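Local coordinates for protein enoyl-CoA hydratase (Mycobacterium tuberculosis, PDB 5KJP) that probably catalyses the reversible hydration of the double bond of 2-enoyl-CoA thioesters in fatty-acid metabolism, as a trimeric member of the crotonase family, at residues 127-132 with 173-178; 156-161 with 181-186. All coordinates share one frame; numbering follows the deposited sequence.

Interaction 1: residues 127-132 with 173-178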
ATOM      1  N   ILE A 127      -2.347   1.180 -15.984  1.00 11.69           N
ATOM      2  CA  ILE A 127      -2.950   0.071 -16.704  1.00  9.54           C
ATOM      3  C   ILE A 127      -4.411   0.351 -17.036  1.00 12.05           C
ATOM      4  O   ILE A 127      -5.222   0.665 -16.159  1.00 13.53           O
ATOM      5  CB  ILE A 127      -2.852  -1.247 -15.900  1.00 12.69           C
ATOM      6  CG1 ILE A 127      -1.384  -1.608 -15.634  1.00 11.68           C
ATOM      7  CG2 ILE A 127      -3.573  -2.380 -16.646  1.00 15.69           C
ATOM      8  CD1 ILE A 127      -1.192  -2.810 -14.695  1.00 10.79           C
ATOM      9  N   VAL A 128      -4.727   0.249 -18.320  1.00 11.88           N
ATOM     10  CA  VAL A 128      -6.102   0.230 -18.788  1.00 11.77           C
ATOM     11  C   VAL A 128      -6.405  -1.195 -19.213  1.00 14.03           C
ATOM     12  O   VAL A 128      -5.660  -1.777 -20.006  1.00 15.45           O
ATOM     13  CB  VAL A 128      -6.316   1.196 -19.966  1.00 12.87           C
ATOM     14  CG1 VAL A 128      -7.751   1.099 -20.486  1.00 13.36           C
ATOM     15  CG2 VAL A 128      -5.975   2.625 -19.535  1.00 14.90           C
ATOM     16  N   ALA A 129      -7.468  -1.780 -18.677  1.00 13.32           N
ATOM     17  CA  ALA A 129      -7.749  -3.177 -18.988  1.00 17.26           C
ATOM     18  C   ALA A 129      -9.209  -3.409 -19.357  1.00 12.33           C
ATOM     19  O   ALA A 129     -10.120  -2.832 -18.753  1.00 14.18           O
ATOM     20  CB  ALA A 129      -7.354  -4.068 -17.806  1.00 13.50           C
ATOM     21  N   ALA A 130      -9.423  -4.256 -20.357  1.00 13.72           N
ATOM     22  CA  ALA A 130     -10.769  -4.683 -20.718  1.00 18.85           C
ATOM     23  C   ALA A 130     -11.411  -5.416 -19.548  1.00 14.42           C
ATOM     24  O   ALA A 130     -10.726  -6.087 -18.782  1.00 15.32           O
ATOM     25  CB  ALA A 130     -10.737  -5.573 -21.956  1.00 17.11           C
ATOM     26  N   ARG A 131     -12.727  -5.290 -19.413  1.00 17.91           N
ATOM     27  CA  ARG A 131     -13.443  -5.902 -18.298  1.00 18.37           C
ATOM     28  C   ARG A 131     -13.348  -7.424 -18.311  1.00 20.50           C
ATOM     29  O   ARG A 131     -13.574  -8.072 -17.291  1.00 24.91           O
ATOM     30  CB  ARG A 131     -14.914  -5.467 -18.313  1.00 24.84           C
ATOM     31  CG  ARG A 131     -15.108  -4.005 -17.957  1.00 29.22           C
ATOM     32  CD  ARG A 131     -16.580  -3.613 -17.891  1.00 39.64           C
ATOM     33  NE  ARG A 131     -16.720  -2.220 -17.474  1.00 46.30           N
ATOM     34  CZ  ARG A 131     -16.778  -1.826 -16.206  1.00 44.43           C
ATOM     35  NH1 ARG A 131     -16.723  -2.723 -15.228  1.00 38.69           N
ATOM     36  NH2 ARG A 131     -16.898  -0.536 -15.915  1.00 48.74           N
ATOM     37  N   ASP A 132     -13.018  -8.003 -19.465  1.00 18.67           N
ATOM     38  CA  ASP A 132     -12.919  -9.456 -19.561  1.00 19.93           C
ATOM     39  C   ASP A 132     -11.470  -9.927 -19.649  1.00 20.87           C
ATOM     40  O   ASP A 132     -11.206 -11.075 -20.005  1.00 22.76           O
ATOM     41  CB  ASP A 132     -13.716  -9.970 -20.764  1.00 20.13           C
ATOM     42  CG  ASP A 132     -13.211  -9.414 -22.082  1.00 24.36           C
ATOM     43  OD1 ASP A 132     -12.456  -8.419 -22.064  1.00 21.70           O
ATOM     44  OD2 ASP A 132     -13.581  -9.970 -23.137  1.00 27.20           O
ATOM     45  N   LEU A 173      -5.990 -13.249 -11.946  1.00 18.46           N
ATOM     46  CA  LEU A 173      -6.630 -12.086 -11.358  1.00 14.01           C
ATOM     47  C   LEU A 173      -7.507 -11.403 -12.409  1.00 14.26           C
ATOM     48  O   LEU A 173      -6.986 -10.746 -13.314  1.00 13.97           O
ATOM     49  CB  LEU A 173      -5.574 -11.107 -10.825  1.00 13.72           C
ATOM     50  CG  LEU A 173      -6.078  -9.768 -10.266  1.00 15.59           C
ATOM     51  CD1 LEU A 173      -6.918  -9.997  -9.021  1.00 16.52           C
ATOM     52  CD2 LEU A 173      -4.903  -8.843  -9.967  1.00 14.28           C
ATOM     53  N   PRO A 174      -8.835 -11.563 -12.301  1.00 15.89           N
ATOM     54  CA  PRO A 174      -9.725 -10.934 -13.282  1.00 16.08           C
ATOM     55  C   PRO A 174      -9.595  -9.414 -13.233  1.00 16.72           C
ATOM     56  O   PRO A 174      -9.353  -8.843 -12.162  1.00 13.46           O
ATOM     57  CB  PRO A 174     -11.123 -11.393 -12.848  1.00 20.44           C
ATOM     58  CG  PRO A 174     -10.884 -12.606 -11.981  1.00 24.24           C
ATOM     59  CD  PRO A 174      -9.584 -12.322 -11.286  1.00 19.47           C
ATOM     60  N   ALA A 175      -9.741  -8.770 -14.384  1.00 15.64           N
ATOM     61  CA  ALA A 175      -9.559  -7.324 -14.484  1.00 12.74           C
ATOM     62  C   ALA A 175     -10.439  -6.536 -13.517  1.00 14.57           C
ATOM     63  O   ALA A 175     -10.004  -5.520 -12.966  1.00 16.51           O
ATOM     64  CB  ALA A 175      -9.825  -6.868 -15.900  1.00 16.85           C
ATOM     65  N   GLU A 176     -11.676  -6.983 -13.312  1.00 13.55           N
ATOM     66  CA  GLU A 176     -12.588  -6.208 -12.478  1.00 16.32           C
ATOM     67  C   GLU A 176     -12.119  -6.211 -11.021  1.00 15.20           C
ATOM     68  O   GLU A 176     -12.137  -5.175 -10.357  1.00 16.86           O
ATOM     69  CB  GLU A 176     -14.023  -6.727 -12.618  1.00 24.54           C
ATOM     70  CG  GLU A 176     -14.618  -6.347 -13.974  1.00 33.78           C
ATOM     71  CD  GLU A 176     -16.117  -6.551 -14.067  1.00 47.47           C
ATOM     72  OE1 GLU A 176     -16.626  -7.526 -13.476  1.00 44.23           O
ATOM     73  OE2 GLU A 176     -16.782  -5.733 -14.741  1.00 43.43           O
ATOM     74  N   ARG A 177     -11.667  -7.365 -10.547  1.00 14.55           N
ATOM     75  CA  ARG A 177     -11.029  -7.463  -9.236  1.00 14.38           C
ATOM     76  C   ARG A 177      -9.746  -6.627  -9.180  1.00 18.27           C
ATOM     77  O   ARG A 177      -9.472  -5.949  -8.187  1.00 16.26           O
ATOM     78  CB  ARG A 177     -10.715  -8.925  -8.908  1.00 19.61           C
ATOM     79  CG  ARG A 177      -9.989  -9.128  -7.588  1.00 26.42           C
ATOM     80  CD  ARG A 177     -10.928  -9.138  -6.395  1.00 27.78           C
ATOM     81  NE  ARG A 177     -10.224  -9.599  -5.201  1.00 23.78           N
ATOM     82  CZ  ARG A 177     -10.229  -8.962  -4.037  1.00 33.77           C
ATOM     83  NH1 ARG A 177     -10.918  -7.833  -3.900  1.00 33.27           N
ATOM     84  NH2 ARG A 177      -9.552  -9.460  -3.008  1.00 29.08           N
ATOM     85  N   ALA A 178      -8.955  -6.690 -10.248  1.00 14.69           N
ATOM     86  CA  ALA A 178      -7.724  -5.911 -10.331  1.00 15.88           C
ATOM     87  C   ALA A 178      -8.001  -4.406 -10.235  1.00 18.66           C
ATOM     88  O   ALA A 178      -7.196  -3.655  -9.681  1.00 15.52           O
ATOM     89  CB  ALA A 178      -6.978  -6.237 -11.618  1.00 12.48           C
TER
HETATM   90  O   HOH W   1     -12.945  -9.148 -14.868  1.00 22.11           O
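Arg131 and Glu176 share a water that is gripped from both segments: it donates to Arg131 O at 2.7 Å and accepts from Glu176 N at 3.0 Å. Pro174 is the N-cap of the helix that follows, which puts Glu176 in the first turn, where backbone N-H groups have no acceptor within the helix; the water supplies one. Arg131 NH1 also donates to Glu176 OE2 at 3.0 Å, a salt bridge with a somewhat bent N-H...O angle of 147°. The oxygen lies at the edge of the guanidinium, nearly in its plane, while on the acid it is approached from the anti side and out of the carboxylate plane. The two flat groups stand almost perpendicular, 86° apart, and join through a single nitrogen-oxygen pair; Arg131 NE also has a long, weak ion pair with Glu189 OE2. In Glu176, CG lies anti to the carbonyl carbon (chi1 -73°) and the chain runs extended from there, carrying the carboxylate out to the arginine. A negative charge in the first turn of a helix would be expected to interact favourably with the helix dipole. Both side chains are solvent-exposed, but beneath them the contact becomes buried and tight. Ala175 CB presses on Ala130 O at 3.1 Å and sits 4.2 Å from Ala129 CB, so small side chains let the helix start lie close against the strand end. Ala130 O also accepts a hydrogen bond from Ser133 OG. Strand 126-130 runs parallel between strands 105-109 and 186-188 of the main crotonase sheet, and Leu187 on the latter touches Arg131, Ala175 and Glu176 alike. The contact thus sets the N-terminus of helix 175-180, just after strand 173-174, against the C-terminal end of strand 126-130, next to the edge strand 186-188.

Interaction 2: residues 156-161 with 181-186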
ATOM      1  N   GLU A 156       3.458  -3.891  -4.313  1.00 17.45           N
ATOM      2  CA  GLU A 156       3.455  -2.442  -4.175  1.00 24.53           C
ATOM      3  C   GLU A 156       2.284  -1.809  -4.912  1.00 17.41           C
ATOM      4  O   GLU A 156       2.011  -0.623  -4.734  1.00 21.66           O
ATOM      5  CB  GLU A 156       4.761  -1.847  -4.693  1.00 35.58           C
ATOM      6  CG  GLU A 156       5.998  -2.314  -3.957  1.00 54.91           C
ATOM      7  CD  GLU A 156       7.273  -1.762  -4.576  1.00 76.58           C
ATOM      8  OE1 GLU A 156       7.190  -1.162  -5.670  1.00 82.85           O
ATOM      9  OE2 GLU A 156       8.349  -1.921  -3.966  1.00 76.63           O
ATOM     10  N   ARG A 157       1.594  -2.592  -5.736  1.00 15.64           N
ATOM     11  CA  ARG A 157       0.497  -2.075  -6.549  0.55 13.50           C
ATOM     12  C   ARG A 157      -0.868  -2.460  -5.985  1.00 15.00           C
ATOM     13  O   ARG A 157      -1.842  -1.731  -6.153  1.00 14.68           O
ATOM     14  CB  ARG A 157       0.623  -2.578  -7.990  0.55 15.16           C
ATOM     15  CG  ARG A 157       1.783  -1.966  -8.772  0.55 17.03           C
ATOM     16  CD  ARG A 157       1.413  -0.611  -9.385  0.55 11.82           C
ATOM     17  NE  ARG A 157       1.059  -0.706 -10.805  0.55 18.00           N
ATOM     18  CZ  ARG A 157       1.944  -0.822 -11.796  0.55 18.76           C
ATOM     19  NH1 ARG A 157       3.241  -0.867 -11.519  0.55 12.07           N
ATOM     20  NH2 ARG A 157       1.532  -0.901 -13.064  0.55 10.28           N
ATOM     21  N   ILE A 158      -0.935  -3.624  -5.340  1.00 16.20           N
ATOM     22  CA  ILE A 158      -2.174  -4.124  -4.746  1.00 13.60           C
ATOM     23  C   ILE A 158      -1.895  -4.488  -3.292  1.00 13.45           C
ATOM     24  O   ILE A 158      -0.733  -4.484  -2.881  1.00 14.32           O
ATOM     25  CB  ILE A 158      -2.726  -5.349  -5.528  1.00 11.73           C
ATOM     26  CG1 ILE A 158      -1.772  -6.542  -5.417  1.00  9.63           C
ATOM     27  CG2 ILE A 158      -2.994  -4.983  -6.988  1.00 13.86           C
ATOM     28  CD1 ILE A 158      -2.343  -7.827  -6.037  1.00 13.41           C
ATOM     29  N   PRO A 159      -2.947  -4.771  -2.495  1.00 12.32           N
ATOM     30  CA  PRO A 159      -2.643  -5.074  -1.092  1.00 11.33           C
ATOM     31  C   PRO A 159      -1.701  -6.264  -0.972  1.00 13.77           C
ATOM     32  O   PRO A 159      -1.826  -7.241  -1.714  1.00 12.75           O
ATOM     33  CB  PRO A 159      -4.016  -5.384  -0.489  1.00 12.43           C
ATOM     34  CG  PRO A 159      -4.980  -4.603  -1.349  1.00 15.98           C
ATOM     35  CD  PRO A 159      -4.402  -4.716  -2.736  1.00 14.47           C
ATOM     36  N   TYR A 160      -0.736  -6.131  -0.068  1.00 11.70           N
ATOM     37  CA  TYR A 160       0.337  -7.095   0.131  1.00 11.82           C
ATOM     38  C   TYR A 160      -0.131  -8.550   0.156  1.00 16.88           C
ATOM     39  O   TYR A 160       0.447  -9.409  -0.513  1.00 15.01           O
ATOM     40  CB  TYR A 160       1.063  -6.749   1.435  1.00 17.61           C
ATOM     41  CG  TYR A 160       2.144  -7.723   1.860  1.00 18.98           C
ATOM     42  CD1 TYR A 160       1.832  -8.855   2.604  1.00 18.81           C
ATOM     43  CD2 TYR A 160       3.476  -7.493   1.542  1.00 22.00           C
ATOM     44  CE1 TYR A 160       2.810  -9.744   3.003  1.00 24.57           C
ATOM     45  CE2 TYR A 160       4.470  -8.378   1.951  1.00 26.98           C
ATOM     46  CZ  TYR A 160       4.126  -9.503   2.678  1.00 27.50           C
ATOM     47  OH  TYR A 160       5.091 -10.402   3.086  1.00 35.28           O
ATOM     48  N   ALA A 161      -1.179  -8.828   0.922  1.00 14.03           N
ATOM     49  CA  ALA A 161      -1.618 -10.205   1.118  1.00 15.99           C
ATOM     50  C   ALA A 161      -2.230 -10.792  -0.149  1.00 14.98           C
ATOM     51  O   ALA A 161      -2.154 -12.001  -0.370  1.00 11.65           O
ATOM     52  CB  ALA A 161      -2.616 -10.285   2.265  1.00 17.45           C
ATOM     53  N   LEU A 181      -8.694  -3.556  -6.645  1.00 14.54           N
ATOM     54  CA  LEU A 181      -7.476  -3.606  -5.845  1.00 14.94           C
ATOM     55  C   LEU A 181      -6.515  -2.466  -6.175  1.00 19.36           C
ATOM     56  O   LEU A 181      -5.490  -2.306  -5.509  1.00 19.27           O
ATOM     57  CB  LEU A 181      -6.761  -4.945  -6.051  1.00 15.81           C
ATOM     58  CG  LEU A 181      -7.504  -6.204  -5.620  1.00 21.34           C
ATOM     59  CD1 LEU A 181      -6.734  -7.439  -6.081  1.00 21.19           C
ATOM     60  CD2 LEU A 181      -7.713  -6.211  -4.107  1.00 28.13           C
ATOM     61  N   GLY A 182      -6.826  -1.700  -7.217  1.00 14.77           N
ATOM     62  CA  GLY A 182      -6.014  -0.549  -7.583  1.00 18.79           C
ATOM     63  C   GLY A 182      -4.908  -0.799  -8.597  1.00 15.05           C
ATOM     64  O   GLY A 182      -4.143   0.112  -8.909  1.00 16.32           O
ATOM     65  N   LEU A 183      -4.819  -2.022  -9.114  1.00 14.02           N
ATOM     66  CA  LEU A 183      -3.835  -2.355 -10.140  1.00 11.18           C
ATOM     67  C   LEU A 183      -4.236  -1.767 -11.494  1.00 14.23           C
ATOM     68  O   LEU A 183      -3.395  -1.281 -12.256  1.00 13.35           O
ATOM     69  CB  LEU A 183      -3.673  -3.868 -10.259  1.00 12.58           C
ATOM     70  CG  LEU A 183      -2.772  -4.371 -11.390  1.00 14.54           C
ATOM     71  CD1 LEU A 183      -1.321  -3.940 -11.156  1.00 15.38           C
ATOM     72  CD2 LEU A 183      -2.891  -5.885 -11.555  1.00 17.55           C
ATOM     73  N   VAL A 184      -5.530  -1.828 -11.784  1.00 14.00           N
ATOM     74  CA  VAL A 184      -6.060  -1.314 -13.040  1.00 13.88           C
ATOM     75  C   VAL A 184      -6.653   0.075 -12.813  1.00 13.23           C
ATOM     76  O   VAL A 184      -7.534   0.256 -11.973  1.00 14.02           O
ATOM     77  CB  VAL A 184      -7.135  -2.260 -13.630  1.00 16.31           C
ATOM     78  CG1 VAL A 184      -7.900  -1.571 -14.749  1.00 15.58           C
ATOM     79  CG2 VAL A 184      -6.495  -3.571 -14.125  1.00 12.99           C
ATOM     80  N   ASN A 185      -6.152   1.055 -13.557  1.00 11.42           N
ATOM     81  CA  ASN A 185      -6.644   2.425 -13.468  1.00 13.48           C
ATOM     82  C   ASN A 185      -8.021   2.608 -14.093  1.00 16.83           C
ATOM     83  O   ASN A 185      -8.903   3.252 -13.523  1.00 16.08           O
ATOM     84  CB  ASN A 185      -5.653   3.371 -14.146  1.00 16.87           C
ATOM     85  CG  ASN A 185      -4.314   3.388 -13.455  1.00 18.29           C
ATOM     86  OD1 ASN A 185      -3.431   2.575 -13.749  1.00 14.46           O
ATOM     87  ND2 ASN A 185      -4.158   4.308 -12.513  1.00 13.50           N
ATOM     88  N   VAL A 186      -8.186   2.041 -15.282  1.00 14.43           N
ATOM     89  CA  VAL A 186      -9.394   2.220 -16.069  1.00 15.39           C
ATOM     90  C   VAL A 186      -9.889   0.877 -16.586  1.00 14.75           C
ATOM     91  O   VAL A 186      -9.136   0.138 -17.225  1.00 15.29           O
ATOM     92  CB  VAL A 186      -9.139   3.172 -17.272  1.00 22.40           C
ATOM     93  CG1 VAL A 186     -10.374   3.250 -18.183  1.00 21.58           C
ATOM     94  CG2 VAL A 186      -8.717   4.563 -16.781  1.00 26.63           C
TER
HETATM   95  O   HOH W   2      -1.569   0.305  -7.883  1.00 12.23           O
HETATM   96  O   HOH W   3      -1.055   0.052 -12.754  1.00 24.29           O
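Ile158 lays its CG2 methyl over the base of Leu183, 3.5 Å from Leu183 CB, and the same methyl reaches Leu181 CB at 3.9 Å. One methyl thus touches both leucines, on either side of Gly182 in the sequence. CG1 sits between the backbone N and the carbonyl carbon (chi1 65°), while CG2 lies anti to the carbonyl carbon, turned toward the leucines. Next along the chain, the Pro159 ring crosses Leu181 at about a right angle, with Pro159 CD 3.9 Å from Leu181 CD2. On the other flank Leu183 CD1 comes within 4.0 Å of Arg157 CB. Gly182, with a positive phi of 92°, ends helix 175-180 in a Schellman motif, and this reversal places Leu181 and Leu183 on the same partner. The backbones are joined through water: one molecule donates to Arg157 O at 2.7 Å and to Gly182 O at 2.8 Å, spending both its protons on carbonyls that could not bond to each other. Arg157 is deposited in two conformers; in the one given, NH1 donates to Leu122 O. A second water donates to Leu183 O and, in this conformer, accepts from Arg157 NH2; that second leg is less certain. The trimer interface is close by, since Asn185 ND2 bonds to Ala161 O of the third subunit and Pro159 packs on Gly182 of the second. No direct hydrogen bond joins the two segments, so the fit of aliphatic groups, supplemented by bridging water, holds the turn before helix 160-169 to the end of helix 175-180.

Overall arrangement
The two contacts alternate along the chain and lie side by side, with centres about 11 Å apart. They meet where strand 126-130 of interaction 1 pairs with the 181-186 segment of interaction 2: Ile127 O lies 2.8 Å from Asn185 N, and Ala129 N lies 2.9 Å from Val186 O, both probable hydrogen bonds. A side chain adds to the join, as Ile127 CD1 packs on the Leu183 carbonyl oxygen at 3.6 Å. Helix 175-180 connects them: its first turn takes part in interaction 1, and the Leu181-Gly182 turn after it in interaction 2. Together they join the main sheet to helices 150-157 and 160-169, next to the subunit interface, where Asn185 and Pro159 touch other chains.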